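Local structure of solute-binding periplasmic protein of iron/siderophore ABC transporter (6B2Y) at residues H331-S336 against V340-S345. The protein probably binds a chelated iron or related transition-metal complex in the periplasm and delivers it to an ABC transporter for import. Numbering follows the deposited sequence.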
loop_
_atom_site.group_PDB
_atom_site.type_symbol
_atom_site.label_atom_id
_atom_site.label_comp_id
_atom_site.label_asym_id
_atom_site.label_seq_id
_atom_site.Cartn_x
_atom_site.Cartn_y
_atom_site.Cartn_z
ATOM N N HIS A 331 1.331 6.765 -0.561
ATOM C CA HIS A 331 -0.007 6.302 -0.889
ATOM C C HIS A 331 -0.059 4.799 -1.107
ATOM O O HIS A 331 -1.072 4.165 -0.775
ATOM C CB HIS A 331 -0.538 7.005 -2.127
ATOM C CG HIS A 331 -1.890 6.519 -2.523
ATOM N ND1 HIS A 331 -3.020 6.809 -1.787
ATOM C CD2 HIS A 331 -2.291 5.715 -3.537
ATOM C CE1 HIS A 331 -4.060 6.211 -2.340
ATOM N NE2 HIS A 331 -3.645 5.553 -3.410
ATOM N N ASN A 332 1.012 4.208 -1.635
ATOM C CA ASN A 332 0.942 2.791 -1.974
ATOM C C ASN A 332 0.824 1.887 -0.760
ATOM O O ASN A 332 0.516 0.697 -0.940
ATOM C CB ASN A 332 2.149 2.401 -2.821
ATOM C CG ASN A 332 2.063 2.968 -4.223
ATOM O OD1 ASN A 332 1.013 2.917 -4.860
ATOM N ND2 ASN A 332 3.171 3.530 -4.704
ATOM N N TYR A 333 1.019 2.405 0.462
ATOM C CA TYR A 333 0.657 1.624 1.640
ATOM C C TYR A 333 -0.849 1.351 1.700
ATOM O O TYR A 333 -1.294 0.549 2.544
ATOM C CB TYR A 333 1.118 2.324 2.938
ATOM C CG TYR A 333 2.637 2.380 3.122
ATOM C CD1 TYR A 333 3.441 1.268 2.902
ATOM C CD2 TYR A 333 3.255 3.560 3.534
ATOM C CE1 TYR A 333 4.832 1.340 3.076
ATOM C CE2 TYR A 333 4.626 3.637 3.704
ATOM C CZ TYR A 333 5.410 2.538 3.468
ATOM O OH TYR A 333 6.780 2.645 3.648
ATOM N N TYR A 334 -1.649 1.985 0.834
ATOM C CA TYR A 334 -3.081 1.707 0.825
ATOM C C TYR A 334 -3.405 0.348 0.214
ATOM O O TYR A 334 -4.556 -0.093 0.290
ATOM C CB TYR A 334 -3.819 2.845 0.093
ATOM C CG TYR A 334 -3.931 2.689 -1.408
ATOM C CD1 TYR A 334 -5.170 2.767 -2.043
ATOM C CD2 TYR A 334 -2.810 2.455 -2.191
ATOM C CE1 TYR A 334 -5.276 2.609 -3.414
ATOM C CE2 TYR A 334 -2.908 2.305 -3.551
ATOM C CZ TYR A 334 -4.140 2.385 -4.159
ATOM O OH TYR A 334 -4.239 2.235 -5.527
ATOM N N ASN A 335 -2.419 -0.328 -0.371
ATOM C CA ASN A 335 -2.633 -1.653 -0.961
ATOM C C ASN A 335 -1.313 -2.424 -0.951
ATOM O O ASN A 335 -0.782 -2.823 -1.990
ATOM C CB ASN A 335 -3.190 -1.530 -2.380
ATOM C CG ASN A 335 -3.712 -2.844 -2.904
ATOM O OD1 ASN A 335 -3.910 -3.784 -2.134
ATOM N ND2 ASN A 335 -3.944 -2.921 -4.212
ATOM N N SER A 336 -0.754 -2.649 0.245
ATOM C CA SER A 336 0.534 -3.343 0.335
ATOM C C SER A 336 0.703 -3.945 1.714
ATOM O O SER A 336 0.428 -3.255 2.699
ATOM C CB SER A 336 1.704 -2.390 0.072
ATOM O OG SER A 336 2.921 -2.981 0.530
ATOM N N VAL A 340 2.312 -2.029 7.656
ATOM C CA VAL A 340 2.643 -1.869 9.073
ATOM C C VAL A 340 3.480 -0.609 9.280
ATOM O O VAL A 340 3.433 0.013 10.352
ATOM C CB VAL A 340 3.340 -3.133 9.623
ATOM C CG1 VAL A 340 4.586 -3.492 8.826
ATOM C CG2 VAL A 340 3.676 -2.987 11.134
ATOM N N LEU A 341 4.245 -0.194 8.263
ATOM C CA LEU A 341 5.011 1.038 8.412
ATOM C C LEU A 341 4.109 2.256 8.500
ATOM O O LEU A 341 4.442 3.231 9.187
ATOM C CB LEU A 341 5.996 1.191 7.255
ATOM C CG LEU A 341 7.000 0.043 7.178
ATOM C CD1 LEU A 341 7.735 0.052 5.839
ATOM C CD2 LEU A 341 7.978 0.112 8.326
ATOM N N ALA A 342 2.961 2.233 7.823
ATOM C CA ALA A 342 2.018 3.333 7.972
ATOM C C ALA A 342 1.328 3.287 9.329
ATOM O O ALA A 342 1.088 4.331 9.952
ATOM C CB ALA A 342 0.982 3.298 6.845
ATOM N N ILE A 343 0.988 2.088 9.806
ATOM C CA ILE A 343 0.349 1.988 11.117
ATOM C C ILE A 343 1.247 2.568 12.200
ATOM O O ILE A 343 0.793 3.340 13.064
ATOM C CB ILE A 343 -0.022 0.531 11.415
ATOM C CG1 ILE A 343 -1.102 0.052 10.437
ATOM C CG2 ILE A 343 -0.481 0.385 12.853
ATOM C CD1 ILE A 343 -1.225 -1.484 10.454
ATOM N N GLN A 344 2.537 2.237 12.148
ATOM C CA GLN A 344 3.483 2.730 13.147
ATOM C C GLN A 344 3.689 4.231 13.011
ATOM O O GLN A 344 3.771 4.946 14.022
ATOM C CB GLN A 344 4.820 1.996 13.028
ATOM C CG GLN A 344 4.799 0.556 13.511
ATOM C CD GLN A 344 6.190 -0.041 13.552
ATOM O OE1 GLN A 344 7.148 0.546 13.036
ATOM N NE2 GLN A 344 6.312 -1.197 14.156
ATOM N N SER A 345 3.780 4.732 11.775
ATOM C CA SER A 345 3.952 6.171 11.576
ATOM C C SER A 345 2.740 6.946 12.083
ATOM O O SER A 345 2.891 7.975 12.754
ATOM C CB SER A 345 4.198 6.482 10.097
ATOM O OG SER A 345 5.503 6.092 9.714
#
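The carbonyl oxygen of L341, which packs on Y333, shows how one helical acceptor can serve two donors from a single residue. S345 N reaches L341 O at 3.1 Å in the regular i+4 helical bond, and S345 OG comes back to the same L341 O, also at 3.1 Å. The two donors arrive from opposite faces of the carbonyl plane; the hydroxyl is tilted 23° from it, with a C=O...OG angle of 156°. A buried serine hydroxyl thus finds an acceptor within its own helix.

No hydrogen bond joins 331-336 to 340-345, and the contact depends on one tyrosine. Y333 has CG anti to its carbonyl carbon (chi1 -68°), which carries the ring from the 3-10 turn across to the first turn of the helix. The ring spans two successive residues there. Near its root, Y333 CD2 lies 4.0 Å from A342 CB, and A342 N sits over one face. At the far end, Y333 CZ is 4.1 Å from L341 CB. Y333 OH meets L341 CD1 at 3.5 Å. The side chains of Y333 and L341 run at a slant to each other, and the leucine touches with CB and CD1.

Here the chain leaves strand 326-330 of the mixed sheet, passes through a loop whose first four residues form a 3-10 segment and enters helix 340-350, with Y333 packing the loop onto that helix. W330 makes an edge-to-face pair with Y333. M364 of helix 360-371 touches both Y333 and L341, F242 of helix 239-245 meets A342, and V340 rests on helix 186-207, which follows the parallel-sheet strands and precedes the mixed-sheet ones and is probably the interlobe helix, as in related siderophore-binding proteins.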